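Local coordinates for plasmin and fibronectin-binding protein A (Streptococcus pneumoniae, PDB 4MR0) that acts as a surface adhesin and invasin of the pneumococcus, binding human fibronectin, plasmin, plasminogen and serum albumin, and is represented here by its beta-helical part, at residues 330-335 / 365-370; 483-488 / 506-511; 205-210 / 318-323. One frame throughout, in Å; residues are numbered along the deposited sequence.

Interaction 1 of 3, residues 330-335 / 365-370; sequences TIQNSY and KILNNH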
ATOM      1  N   THR A 330       5.575   4.394   8.693  1.00 10.86           N
ATOM      2  CA  THR A 330       4.460   3.782   9.407  1.00 11.42           C
ATOM      3  C   THR A 330       3.130   4.350   8.917  1.00 11.35           C
ATOM      4  O   THR A 330       2.929   5.568   8.900  1.00 11.42           O
ATOM      5  CB  THR A 330       4.533   4.040  10.946  1.00  9.71           C
ATOM      6  OG1 THR A 330       5.754   3.517  11.479  1.00 10.86           O
ATOM      7  CG2 THR A 330       3.356   3.354  11.662  1.00 10.41           C
ATOM      8  N   ILE A 331       2.243   3.454   8.506  1.00 11.63           N
ATOM      9  CA  ILE A 331       0.904   3.821   8.063  1.00 11.72           C
ATOM     10  C   ILE A 331       0.056   3.195   9.162  1.00 10.99           C
ATOM     11  O   ILE A 331       0.158   1.999   9.399  1.00 11.86           O
ATOM     12  CB  ILE A 331       0.534   3.161   6.710  1.00 10.88           C
ATOM     13  CG1 ILE A 331       1.667   3.356   5.697  1.00 10.92           C
ATOM     14  CG2 ILE A 331      -0.754   3.783   6.165  1.00  7.77           C
ATOM     15  CD1 ILE A 331       1.969   4.813   5.366  1.00 11.12           C
ATOM     16  N   GLN A 332      -0.777   3.982   9.837  1.00 13.22           N
ATOM     17  CA  GLN A 332      -1.570   3.420  10.926  1.00 12.32           C
ATOM     18  C   GLN A 332      -2.903   4.099  11.172  1.00 13.38           C
ATOM     19  O   GLN A 332      -3.093   5.254  10.816  1.00 12.45           O
ATOM     20  CB  GLN A 332      -0.765   3.479  12.224  1.00 14.45           C
ATOM     21  CG  GLN A 332      -0.352   4.897  12.603  1.00 15.35           C
ATOM     22  CD  GLN A 332       0.314   4.973  13.960  1.00 20.30           C
ATOM     23  OE1 GLN A 332       1.094   4.095  14.333  1.00 21.36           O
ATOM     24  NE2 GLN A 332       0.016   6.032  14.707  1.00 20.77           N
ATOM     25  N   ASN A 333      -3.813   3.354  11.794  1.00 12.41           N
ATOM     26  CA  ASN A 333      -5.138   3.849  12.163  1.00 15.04           C
ATOM     27  C   ASN A 333      -5.886   4.557  11.046  1.00 15.53           C
ATOM     28  O   ASN A 333      -6.672   5.475  11.299  1.00 14.73           O
ATOM     29  CB  ASN A 333      -5.012   4.793  13.363  1.00 17.11           C
ATOM     30  CG  ASN A 333      -4.113   4.231  14.452  1.00 18.91           C
ATOM     31  OD1 ASN A 333      -4.202   3.052  14.794  1.00 17.10           O
ATOM     32  ND2 ASN A 333      -3.242   5.075  15.003  1.00 17.30           N
ATOM     33  N   SER A 334      -5.667   4.119   9.813  1.00 15.60           N
ATOM     34  CA  SER A 334      -6.319   4.755   8.685  1.00 15.91           C
ATOM     35  C   SER A 334      -7.310   3.854   7.978  1.00 16.92           C
ATOM     36  O   SER A 334      -7.243   2.632   8.077  1.00 18.45           O
ATOM     37  CB  SER A 334      -5.263   5.269   7.705  1.00 14.28           C
ATOM     38  OG  SER A 334      -4.449   6.244   8.336  1.00 13.07           O
ATOM     39  N   TYR A 335      -8.233   4.476   7.258  1.00 18.29           N
ATOM     40  CA  TYR A 335      -9.265   3.750   6.542  1.00 17.92           C
ATOM     41  C   TYR A 335      -9.098   3.859   5.030  1.00 16.79           C
ATOM     42  O   TYR A 335      -8.783   4.925   4.500  1.00 17.09           O
ATOM     43  CB  TYR A 335     -10.640   4.277   6.981  1.00 19.63           C
ATOM     44  CG  TYR A 335     -11.803   3.730   6.195  1.00 21.87           C
ATOM     45  CD1 TYR A 335     -12.119   4.242   4.936  1.00 21.84           C
ATOM     46  CD2 TYR A 335     -12.587   2.692   6.703  1.00 23.27           C
ATOM     47  CE1 TYR A 335     -13.182   3.737   4.202  1.00 23.94           C
ATOM     48  CE2 TYR A 335     -13.657   2.177   5.975  1.00 22.87           C
ATOM     49  CZ  TYR A 335     -13.947   2.704   4.724  1.00 23.89           C
ATOM     50  OH  TYR A 335     -14.985   2.192   3.983  1.00 23.29           O
ATOM     51  N   LYS A 365       6.014  -0.264   8.924  1.00 12.03           N
ATOM     52  CA  LYS A 365       4.972  -0.742   9.819  1.00 13.07           C
ATOM     53  C   LYS A 365       3.602  -0.330   9.318  1.00 11.43           C
ATOM     54  O   LYS A 365       3.357   0.842   9.053  1.00 13.76           O
ATOM     55  CB  LYS A 365       5.196  -0.187  11.225  1.00 12.61           C
ATOM     56  CG  LYS A 365       6.505  -0.623  11.847  1.00 15.47           C
ATOM     57  CD  LYS A 365       6.712   0.017  13.221  1.00 18.44           C
ATOM     58  CE  LYS A 365       7.977  -0.519  13.873  1.00 19.60           C
ATOM     59  NZ  LYS A 365       8.346   0.267  15.080  1.00 27.46           N
ATOM     60  N   ILE A 366       2.712  -1.303   9.192  1.00 10.60           N
ATOM     61  CA  ILE A 366       1.355  -1.059   8.716  1.00 13.25           C
ATOM     62  C   ILE A 366       0.500  -1.553   9.863  1.00 13.40           C
ATOM     63  O   ILE A 366       0.308  -2.757  10.029  1.00 13.07           O
ATOM     64  CB  ILE A 366       1.103  -1.856   7.424  1.00 13.52           C
ATOM     65  CG1 ILE A 366       2.052  -1.330   6.336  1.00 16.06           C
ATOM     66  CG2 ILE A 366      -0.352  -1.743   7.006  1.00 10.38           C
ATOM     67  CD1 ILE A 366       2.055  -2.129   5.054  1.00 18.46           C
ATOM     68  N   LEU A 367      -0.009  -0.600  10.642  1.00 14.37           N
ATOM     69  CA  LEU A 367      -0.747  -0.906  11.856  1.00 13.44           C
ATOM     70  C   LEU A 367      -2.182  -0.430  12.030  1.00 13.42           C
ATOM     71  O   LEU A 367      -2.526   0.707  11.726  1.00 12.01           O
ATOM     72  CB  LEU A 367       0.052  -0.366  13.037  1.00 12.42           C
ATOM     73  CG  LEU A 367       1.575  -0.543  12.974  1.00 13.27           C
ATOM     74  CD1 LEU A 367       2.219   0.293  14.076  1.00 14.55           C
ATOM     75  CD2 LEU A 367       1.943  -2.019  13.132  1.00 12.86           C
ATOM     76  N   ASN A 368      -3.002  -1.325  12.556  1.00 14.01           N
ATOM     77  CA  ASN A 368      -4.380  -1.005  12.871  1.00 17.22           C
ATOM     78  C   ASN A 368      -5.149  -0.206  11.815  1.00 16.92           C
ATOM     79  O   ASN A 368      -5.834   0.762  12.157  1.00 16.20           O
ATOM     80  CB  ASN A 368      -4.384  -0.243  14.199  1.00 19.86           C
ATOM     81  CG  ASN A 368      -3.645  -0.988  15.298  1.00 25.91           C
ATOM     82  OD1 ASN A 368      -3.052  -0.378  16.196  1.00 31.04           O
ATOM     83  ND2 ASN A 368      -3.685  -2.314  15.239  1.00 27.61           N
ATOM     84  N   ASN A 369      -5.029  -0.591  10.544  1.00 16.94           N
ATOM     85  CA  ASN A 369      -5.757   0.092   9.471  1.00 17.28           C
ATOM     86  C   ASN A 369      -6.961  -0.753   9.073  1.00 18.31           C
ATOM     87  O   ASN A 369      -7.017  -1.946   9.380  1.00 19.28           O
ATOM     88  CB  ASN A 369      -4.884   0.271   8.222  1.00 16.63           C
ATOM     89  CG  ASN A 369      -3.625   1.056   8.495  1.00 15.21           C
ATOM     90  OD1 ASN A 369      -2.523   0.492   8.585  1.00 16.07           O
ATOM     91  ND2 ASN A 369      -3.774   2.364   8.640  1.00 12.60           N
ATOM     92  N   HIS A 370      -7.917  -0.134   8.383  1.00 17.18           N
ATOM     93  CA  HIS A 370      -9.096  -0.849   7.901  1.00 17.30           C
ATOM     94  C   HIS A 370      -9.081  -0.791   6.370  1.00 17.84           C
ATOM     95  O   HIS A 370      -9.276   0.269   5.778  1.00 17.87           O
ATOM     96  CB  HIS A 370     -10.384  -0.201   8.428  1.00 17.85           C
ATOM     97  CG  HIS A 370     -11.634  -0.920   8.018  1.00 21.48           C
ATOM     98  ND1 HIS A 370     -12.890  -0.513   8.415  1.00 22.18           N
ATOM     99  CD2 HIS A 370     -11.821  -2.023   7.252  1.00 20.64           C
ATOM    100  CE1 HIS A 370     -13.797  -1.334   7.912  1.00 21.36           C
ATOM    101  NE2 HIS A 370     -13.174  -2.258   7.203  1.00 21.53           N
TER
HETATM  102  O   HOH W   1      -1.638   1.762  15.904  1.00 40.24           O
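Y335 and H370 form an edge-to-face aromatic pair, the edge of the tyrosine turned to the face of the imidazole. The ring centroids are 5.2 Å apart, the planes at 85°. Both CG atoms are anti to the backbone N (chi1 173° and -178°), and the side chains run side by side. Y335 CD2 comes 3.6 Å from H370 ND1. The far ends are tied by hydrogen bonds, Y335 OH to D372 and H370 NE2 to D395.

The backbones pair in parallel. I331 N bonds K365 O, L367 N bonds I331 O, N333 N bonds L367 O, and after the turn H370 N bonds S334 O at 2.9 Å.

At that turn N333 and N368 lie side by side with nearly coplanar amides. N333 ND2 bonds D281 OD1, and N368 ND2 bonds G391 O. One water donates to N333 OD1 (3.1 Å) and to N368 OD1 (2.6 Å). S334 OG bonds Q332 O at 3.0 Å from above the carbonyl plane.

T330 CG2 lies 4.1 Å from L367 CD1.

The segments are equivalent rungs of a right-handed parallel beta-helix, in PbH1 repeats 2 and 3. Strand 278-289 continues the stack beside 330-335, and strand 387-396 beside 365-370.

Interaction 2 of 3, residues 483-488 / 506-511; sequences IELLRV and IVIEDS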
ATOM      1  N   ILE A 483      -4.292 -19.257   3.082  1.00 20.60           N
ATOM      2  CA  ILE A 483      -2.921 -18.812   3.305  1.00 21.38           C
ATOM      3  C   ILE A 483      -1.950 -19.600   2.432  1.00 22.68           C
ATOM      4  O   ILE A 483      -1.846 -20.826   2.551  1.00 21.57           O
ATOM      5  CB  ILE A 483      -2.512 -18.995   4.782  1.00 20.79           C
ATOM      6  CG1 ILE A 483      -3.443 -18.175   5.680  1.00 20.90           C
ATOM      7  CG2 ILE A 483      -1.045 -18.583   4.979  1.00 20.35           C
ATOM      8  CD1 ILE A 483      -3.190 -18.363   7.160  1.00 20.07           C
ATOM      9  N   GLU A 484      -1.240 -18.888   1.562  1.00 21.98           N
ATOM     10  CA  GLU A 484      -0.275 -19.504   0.667  1.00 23.50           C
ATOM     11  C   GLU A 484       1.142 -19.018   0.934  1.00 23.26           C
ATOM     12  O   GLU A 484       1.405 -17.815   0.989  1.00 22.52           O
ATOM     13  CB  GLU A 484      -0.627 -19.216  -0.797  1.00 25.70           C
ATOM     14  CG  GLU A 484       0.557 -19.403  -1.742  1.00 30.64           C
ATOM     15  CD  GLU A 484       0.236 -19.064  -3.184  1.00 34.73           C
ATOM     16  OE1 GLU A 484      -0.428 -18.030  -3.425  1.00 35.12           O
ATOM     17  OE2 GLU A 484       0.662 -19.826  -4.078  1.00 36.42           O
ATOM     18  N   LEU A 485       2.051 -19.971   1.089  1.00 21.81           N
ATOM     19  CA  LEU A 485       3.457 -19.684   1.325  1.00 22.07           C
ATOM     20  C   LEU A 485       4.204 -20.458   0.256  1.00 22.83           C
ATOM     21  O   LEU A 485       4.280 -21.691   0.298  1.00 23.42           O
ATOM     22  CB  LEU A 485       3.845 -20.139   2.731  1.00 21.04           C
ATOM     23  CG  LEU A 485       3.070 -19.279   3.734  1.00 21.23           C
ATOM     24  CD1 LEU A 485       2.668 -20.077   4.944  1.00 21.46           C
ATOM     25  CD2 LEU A 485       3.919 -18.067   4.100  1.00 22.29           C
ATOM     26  N   LEU A 486       4.745 -19.720  -0.706  1.00 21.81           N
ATOM     27  CA  LEU A 486       5.442 -20.309  -1.836  1.00 21.36           C
ATOM     28  C   LEU A 486       6.922 -19.959  -1.924  1.00 21.73           C
ATOM     29  O   LEU A 486       7.300 -18.790  -2.001  1.00 19.75           O
ATOM     30  CB  LEU A 486       4.733 -19.889  -3.129  1.00 22.87           C
ATOM     31  CG  LEU A 486       5.329 -20.334  -4.468  1.00 23.36           C
ATOM     32  CD1 LEU A 486       5.302 -21.860  -4.583  1.00 23.57           C
ATOM     33  CD2 LEU A 486       4.527 -19.701  -5.599  1.00 23.52           C
ATOM     34  N   ARG A 487       7.747 -21.004  -1.916  1.00 21.49           N
ATOM     35  CA  ARG A 487       9.194 -20.902  -2.015  1.00 21.41           C
ATOM     36  C   ARG A 487       9.919 -20.009  -1.020  1.00 21.60           C
ATOM     37  O   ARG A 487      10.780 -19.210  -1.403  1.00 22.43           O
ATOM     38  CB  ARG A 487       9.601 -20.506  -3.436  1.00 25.19           C
ATOM     39  CG  ARG A 487       9.145 -21.499  -4.479  1.00 27.68           C
ATOM     40  CD  ARG A 487       9.847 -21.297  -5.812  1.00 29.43           C
ATOM     41  NE  ARG A 487       9.188 -22.093  -6.840  1.00 29.72           N
ATOM     42  CZ  ARG A 487       8.068 -21.732  -7.454  1.00 31.59           C
ATOM     43  NH1 ARG A 487       7.486 -20.581  -7.155  1.00 32.74           N
ATOM     44  NH2 ARG A 487       7.510 -22.538  -8.343  1.00 32.58           N
ATOM     45  N   VAL A 488       9.578 -20.147   0.258  1.00 21.55           N
ATOM     46  CA  VAL A 488      10.257 -19.392   1.301  1.00 21.31           C
ATOM     47  C   VAL A 488      11.526 -20.208   1.559  1.00 22.01           C
ATOM     48  O   VAL A 488      11.461 -21.409   1.845  1.00 22.42           O
ATOM     49  CB  VAL A 488       9.394 -19.297   2.584  1.00 22.09           C
ATOM     50  CG1 VAL A 488      10.154 -18.558   3.675  1.00 19.91           C
ATOM     51  CG2 VAL A 488       8.091 -18.573   2.272  1.00 20.46           C
ATOM     52  N   ILE A 506      -3.988 -23.764   5.039  1.00 25.37           N
ATOM     53  CA  ILE A 506      -2.628 -23.317   4.779  1.00 24.49           C
ATOM     54  C   ILE A 506      -1.927 -24.204   3.758  1.00 24.49           C
ATOM     55  O   ILE A 506      -1.993 -25.433   3.835  1.00 25.84           O
ATOM     56  CB  ILE A 506      -1.786 -23.321   6.075  1.00 21.83           C
ATOM     57  CG1 ILE A 506      -2.375 -22.328   7.077  1.00 21.05           C
ATOM     58  CG2 ILE A 506      -0.329 -22.983   5.761  1.00 19.94           C
ATOM     59  CD1 ILE A 506      -1.865 -22.515   8.497  1.00 21.47           C
ATOM     60  N   VAL A 507      -1.259 -23.573   2.800  1.00 23.19           N
ATOM     61  CA  VAL A 507      -0.510 -24.302   1.793  1.00 23.15           C
ATOM     62  C   VAL A 507       0.929 -23.816   1.826  1.00 23.50           C
ATOM     63  O   VAL A 507       1.192 -22.625   1.658  1.00 24.44           O
ATOM     64  CB  VAL A 507      -1.063 -24.075   0.362  1.00 24.18           C
ATOM     65  CG1 VAL A 507      -0.153 -24.765  -0.650  1.00 23.98           C
ATOM     66  CG2 VAL A 507      -2.484 -24.616   0.250  1.00 21.66           C
ATOM     67  N   ILE A 508       1.853 -24.737   2.077  1.00 23.48           N
ATOM     68  CA  ILE A 508       3.272 -24.416   2.105  1.00 23.79           C
ATOM     69  C   ILE A 508       3.868 -25.242   0.976  1.00 26.16           C
ATOM     70  O   ILE A 508       3.893 -26.475   1.036  1.00 26.09           O
ATOM     71  CB  ILE A 508       3.905 -24.788   3.456  1.00 23.21           C
ATOM     72  CG1 ILE A 508       3.332 -23.877   4.543  1.00 23.03           C
ATOM     73  CG2 ILE A 508       5.421 -24.643   3.389  1.00 22.10           C
ATOM     74  CD1 ILE A 508       3.852 -24.182   5.936  1.00 24.13           C
ATOM     75  N   GLU A 509       4.338 -24.550  -0.055  1.00 26.32           N
ATOM     76  CA  GLU A 509       4.869 -25.201  -1.239  1.00 28.61           C
ATOM     77  C   GLU A 509       6.292 -24.827  -1.612  1.00 27.72           C
ATOM     78  O   GLU A 509       6.621 -23.651  -1.736  1.00 27.71           O
ATOM     79  CB  GLU A 509       3.943 -24.891  -2.417  1.00 30.31           C
ATOM     80  CG  GLU A 509       4.361 -25.497  -3.740  1.00 34.76           C
ATOM     81  CD  GLU A 509       3.395 -25.143  -4.863  1.00 37.40           C
ATOM     82  OE1 GLU A 509       2.259 -24.704  -4.562  1.00 37.53           O
ATOM     83  OE2 GLU A 509       3.769 -25.319  -6.042  1.00 39.90           O
ATOM     84  N   ASP A 510       7.128 -25.844  -1.803  1.00 29.06           N
ATOM     85  CA  ASP A 510       8.519 -25.646  -2.209  1.00 31.96           C
ATOM     86  C   ASP A 510       9.382 -24.801  -1.286  1.00 31.38           C
ATOM     87  O   ASP A 510      10.353 -24.191  -1.734  1.00 29.89           O
ATOM     88  CB  ASP A 510       8.563 -25.037  -3.611  1.00 36.54           C
ATOM     89  CG  ASP A 510       8.300 -26.055  -4.694  1.00 41.08           C
ATOM     90  OD1 ASP A 510       9.196 -26.889  -4.946  1.00 43.98           O
ATOM     91  OD2 ASP A 510       7.197 -26.027  -5.287  1.00 43.79           O
ATOM     92  N   SER A 511       9.045 -24.766  -0.003  1.00 31.63           N
ATOM     93  CA  SER A 511       9.825 -23.986   0.946  1.00 31.96           C
ATOM     94  C   SER A 511      10.979 -24.820   1.494  1.00 32.35           C
ATOM     95  O   SER A 511      10.870 -26.040   1.622  1.00 33.50           O
ATOM     96  CB  SER A 511       8.924 -23.485   2.074  1.00 31.43           C
ATOM     97  OG  SER A 511       7.917 -22.632   1.545  1.00 32.15           O
TER
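L485 and I508 lie side by side on the face that also carries I483 and I506. L485 CD1 touches I508 CG1 at 3.9 Å, and I483 CB meets I506 CG1 at 4.0 Å. V494 of strand 490-500 packs against both L485 and I506.

The backbones pair in parallel. V507 N bonds I483 O, L485 N bonds V507 O, E509 N bonds L485 O, and R487 N bonds E509 O at 2.9 Å, almost straight at 178°. Past the strands, V488 N makes a long 3.3 Å bond to S511 OG.

On the other face L486 CG is anti to the backbone N (chi1 177°). Its CD1 lies 3.8 Å from E509 CD and sits over one face of the R487 guanidinium, toward its rim. R487 and D510 run side by side, R487 CG 3.7 Å from D510 CB.

Their charged ends do not touch: R487 NH2 is 4.6 Å from D510 OD2. R487 NH1 bonds K452 O, D510 OD1 bonds S535 OG, and E484 forms salt bridges with R449 and K446. Chemically these are two stacked rungs of a parallel beta-helix: main-chain bonds and aliphatic contacts join them, and the polar ends of E484, R487 and D510 bond to adjoining coils.

Interaction 3 of 3, residues 205-210 / 318-323; sequences QVEWGP and ALNDDG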
ATOM      1  N   GLN A 205      13.570  18.450 -14.964  1.00 19.60           N
ATOM      2  CA  GLN A 205      13.658  18.003 -13.575  1.00 19.08           C
ATOM      3  C   GLN A 205      14.986  18.410 -12.959  1.00 19.75           C
ATOM      4  O   GLN A 205      15.984  18.564 -13.657  1.00 19.93           O
ATOM      5  CB  GLN A 205      13.503  16.482 -13.467  1.00 20.33           C
ATOM      6  CG  GLN A 205      12.070  15.984 -13.594  1.00 19.20           C
ATOM      7  CD  GLN A 205      11.669  15.721 -15.031  1.00 21.87           C
ATOM      8  OE1 GLN A 205      12.164  16.373 -15.962  1.00 18.38           O
ATOM      9  NE2 GLN A 205      10.760  14.771 -15.222  1.00 15.84           N
ATOM     10  N   VAL A 206      14.985  18.597 -11.644  1.00 20.72           N
ATOM     11  CA  VAL A 206      16.195  18.965 -10.925  1.00 19.88           C
ATOM     12  C   VAL A 206      16.388  17.974  -9.787  1.00 19.58           C
ATOM     13  O   VAL A 206      15.467  17.228  -9.433  1.00 18.13           O
ATOM     14  CB  VAL A 206      16.100  20.393 -10.325  1.00 22.64           C
ATOM     15  CG1 VAL A 206      16.010  21.434 -11.440  1.00 23.56           C
ATOM     16  CG2 VAL A 206      14.889  20.492  -9.404  1.00 23.91           C
ATOM     17  N   GLU A 207      17.587  17.960  -9.220  1.00 19.00           N
ATOM     18  CA  GLU A 207      17.890  17.080  -8.101  1.00 20.20           C
ATOM     19  C   GLU A 207      17.185  17.647  -6.866  1.00 19.87           C
ATOM     20  O   GLU A 207      17.206  18.857  -6.641  1.00 19.88           O
ATOM     21  CB  GLU A 207      19.402  17.056  -7.865  1.00 22.11           C
ATOM     22  CG  GLU A 207      19.861  16.118  -6.767  1.00 26.32           C
ATOM     23  CD  GLU A 207      20.002  14.675  -7.231  1.00 26.43           C
ATOM     24  OE1 GLU A 207      19.747  14.390  -8.420  1.00 28.36           O
ATOM     25  OE2 GLU A 207      20.374  13.824  -6.397  1.00 27.47           O
ATOM     26  N   TRP A 208      16.538  16.787  -6.083  1.00 18.85           N
ATOM     27  CA  TRP A 208      15.862  17.242  -4.868  1.00 18.05           C
ATOM     28  C   TRP A 208      16.820  17.119  -3.687  1.00 17.40           C
ATOM     29  O   TRP A 208      17.321  16.036  -3.401  1.00 18.26           O
ATOM     30  CB  TRP A 208      14.607  16.396  -4.582  1.00 18.74           C
ATOM     31  CG  TRP A 208      13.405  16.759  -5.411  1.00 18.05           C
ATOM     32  CD1 TRP A 208      13.396  17.487  -6.566  1.00 19.79           C
ATOM     33  CD2 TRP A 208      12.043  16.351  -5.182  1.00 17.24           C
ATOM     34  NE1 TRP A 208      12.113  17.564  -7.071  1.00 19.81           N
ATOM     35  CE2 TRP A 208      11.269  16.888  -6.242  1.00 18.01           C
ATOM     36  CE3 TRP A 208      11.408  15.616  -4.175  1.00 16.71           C
ATOM     37  CZ2 TRP A 208       9.886  16.671  -6.337  1.00 17.71           C
ATOM     38  CZ3 TRP A 208      10.026  15.404  -4.271  1.00 17.74           C
ATOM     39  CH2 TRP A 208       9.283  15.942  -5.340  1.00 18.94           C
ATOM     40  N   GLY A 209      17.086  18.230  -3.008  1.00 17.00           N
ATOM     41  CA  GLY A 209      17.966  18.172  -1.856  1.00 16.52           C
ATOM     42  C   GLY A 209      17.164  17.644  -0.680  1.00 16.54           C
ATOM     43  O   GLY A 209      15.942  17.516  -0.787  1.00 16.90           O
ATOM     44  N   PRO A 210      17.808  17.315   0.447  1.00 17.20           N
ATOM     45  CA  PRO A 210      17.083  16.805   1.611  1.00 17.92           C
ATOM     46  C   PRO A 210      16.203  17.865   2.277  1.00 18.85           C
ATOM     47  O   PRO A 210      16.559  19.041   2.328  1.00 19.48           O
ATOM     48  CB  PRO A 210      18.206  16.318   2.533  1.00 17.16           C
ATOM     49  CG  PRO A 210      19.329  17.250   2.204  1.00 18.15           C
ATOM     50  CD  PRO A 210      19.263  17.319   0.695  1.00 16.86           C
ATOM     51  N   ALA A 318      11.858  14.121  -9.973  1.00 17.92           N
ATOM     52  CA  ALA A 318      13.184  14.646  -9.690  1.00 17.98           C
ATOM     53  C   ALA A 318      14.259  13.839 -10.414  1.00 18.99           C
ATOM     54  O   ALA A 318      13.966  12.809 -11.034  1.00 18.26           O
ATOM     55  CB  ALA A 318      13.439  14.629  -8.183  1.00 17.84           C
ATOM     56  N   LEU A 319      15.496  14.315 -10.330  1.00 18.68           N
ATOM     57  CA  LEU A 319      16.625  13.653 -10.971  1.00 20.69           C
ATOM     58  C   LEU A 319      17.271  12.563 -10.120  1.00 19.90           C
ATOM     59  O   LEU A 319      18.019  11.739 -10.647  1.00 19.11           O
ATOM     60  CB  LEU A 319      17.700  14.677 -11.350  1.00 21.61           C
ATOM     61  CG  LEU A 319      17.381  15.640 -12.491  1.00 22.85           C
ATOM     62  CD1 LEU A 319      18.559  16.581 -12.667  1.00 23.62           C
ATOM     63  CD2 LEU A 319      17.097  14.863 -13.779  1.00 20.33           C
ATOM     64  N   ASN A 320      16.992  12.560  -8.818  1.00 19.94           N
ATOM     65  CA  ASN A 320      17.569  11.560  -7.913  1.00 20.16           C
ATOM     66  C   ASN A 320      17.390  10.169  -8.500  1.00 20.48           C
ATOM     67  O   ASN A 320      16.269   9.741  -8.760  1.00 20.29           O
ATOM     68  CB  ASN A 320      16.903  11.634  -6.538  1.00 19.10           C
ATOM     69  CG  ASN A 320      17.033  13.006  -5.903  1.00 19.52           C
ATOM     70  OD1 ASN A 320      17.497  13.141  -4.768  1.00 20.11           O
ATOM     71  ND2 ASN A 320      16.616  14.033  -6.631  1.00 17.80           N
ATOM     72  N   ASP A 321      18.494   9.448  -8.691  1.00 20.81           N
ATOM     73  CA  ASP A 321      18.409   8.129  -9.298  1.00 21.42           C
ATOM     74  C   ASP A 321      19.362   7.086  -8.703  1.00 23.42           C
ATOM     75  O   ASP A 321      19.746   6.142  -9.396  1.00 23.70           O
ATOM     76  CB  ASP A 321      18.661   8.290 -10.803  1.00 22.48           C
ATOM     77  CG  ASP A 321      18.101   7.151 -11.630  1.00 23.43           C
ATOM     78  OD1 ASP A 321      17.002   6.643 -11.312  1.00 22.68           O
ATOM     79  OD2 ASP A 321      18.757   6.782 -12.626  1.00 24.86           O
ATOM     80  N   ASP A 322      19.747   7.227  -7.434  1.00 23.07           N
ATOM     81  CA  ASP A 322      20.652   6.232  -6.860  1.00 24.29           C
ATOM     82  C   ASP A 322      19.993   5.163  -5.990  1.00 22.80           C
ATOM     83  O   ASP A 322      20.680   4.434  -5.275  1.00 22.50           O
ATOM     84  CB  ASP A 322      21.805   6.893  -6.091  1.00 28.84           C
ATOM     85  CG  ASP A 322      21.338   7.914  -5.082  1.00 33.79           C
ATOM     86  OD1 ASP A 322      20.325   7.665  -4.392  1.00 36.34           O
ATOM     87  OD2 ASP A 322      22.005   8.965  -4.967  1.00 36.52           O
ATOM     88  N   GLY A 323      18.668   5.067  -6.059  1.00 19.94           N
ATOM     89  CA  GLY A 323      17.954   4.051  -5.303  1.00 18.71           C
ATOM     90  C   GLY A 323      17.907   4.163  -3.785  1.00 19.15           C
ATOM     91  O   GLY A 323      17.787   3.146  -3.096  1.00 18.72           O
TER
HETATM   92  O   HOH W   2      20.558  11.139  -6.354  1.00 29.81           O
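A318 sets its methyl over one face of the W208 indole. A318 CB is 3.3 Å from the centroid of the five-membered ring and only 12° off the ring normal. This is a CH-pi contact. The nearest ring atom is W208 CD1, also at 3.3 Å from A318 CB, so the methyl sits over the pyrrole part of the indole.

One backbone hydrogen bond joins the loops here. L319 N donates to V206 O at 3.0 Å. The donor stands well above the carbonyl plane. L319 then leans its side chain on the 205-206 backbone. L319 CD1 lies 3.4 Å from Q205 O, and L319 CD2 lies 4.0 Å from Q205 CB.

E207 reaches across to N320. Its CG is anti to the backbone N, and the chain bends at chi2 (83°). The carboxylate and the N320 amide lie stacked, their planes 10° apart. A water donates to E207 OE2 at 2.7 Å and to D322 OD2 at 3.0 Å, linking two acidic side chains.

The next shell sets these groups in place. W208 NE1 bonds L198 O, and F315 meets the indole edge-to-face. Q205 is held by G203, D202 and P316.

Neither segment has regular helix or strand. The contact joins two long loops that leave the beta-helix coils. Its chemistry is mixed. The indole and methyl form a buried apolar patch, and the acidic groups lie at its exposed margin. The water between E207 and D322 would be expected to ease the repulsion of two like charges, if both are ionised.

The three contacts lie apart on one elongated beta-helix and none touches another. Interactions 1 and 2 are both rung-to-rung parallel pairings between successive coils; their centres are 26 Å apart and their nearest atoms about 16 Å. Interaction 3 is of another kind, joining two loops. Its centre is 29 Å from interaction 1 and 39 Å from interaction 2. Along the chain it closes before the other two open, and interaction 1 closes before interaction 2. A calcium ion lies about 4 Å from the K365 side chain of interaction 1. A manganese ion is farther from interaction 3, about 10 Å from the Q205 side chain.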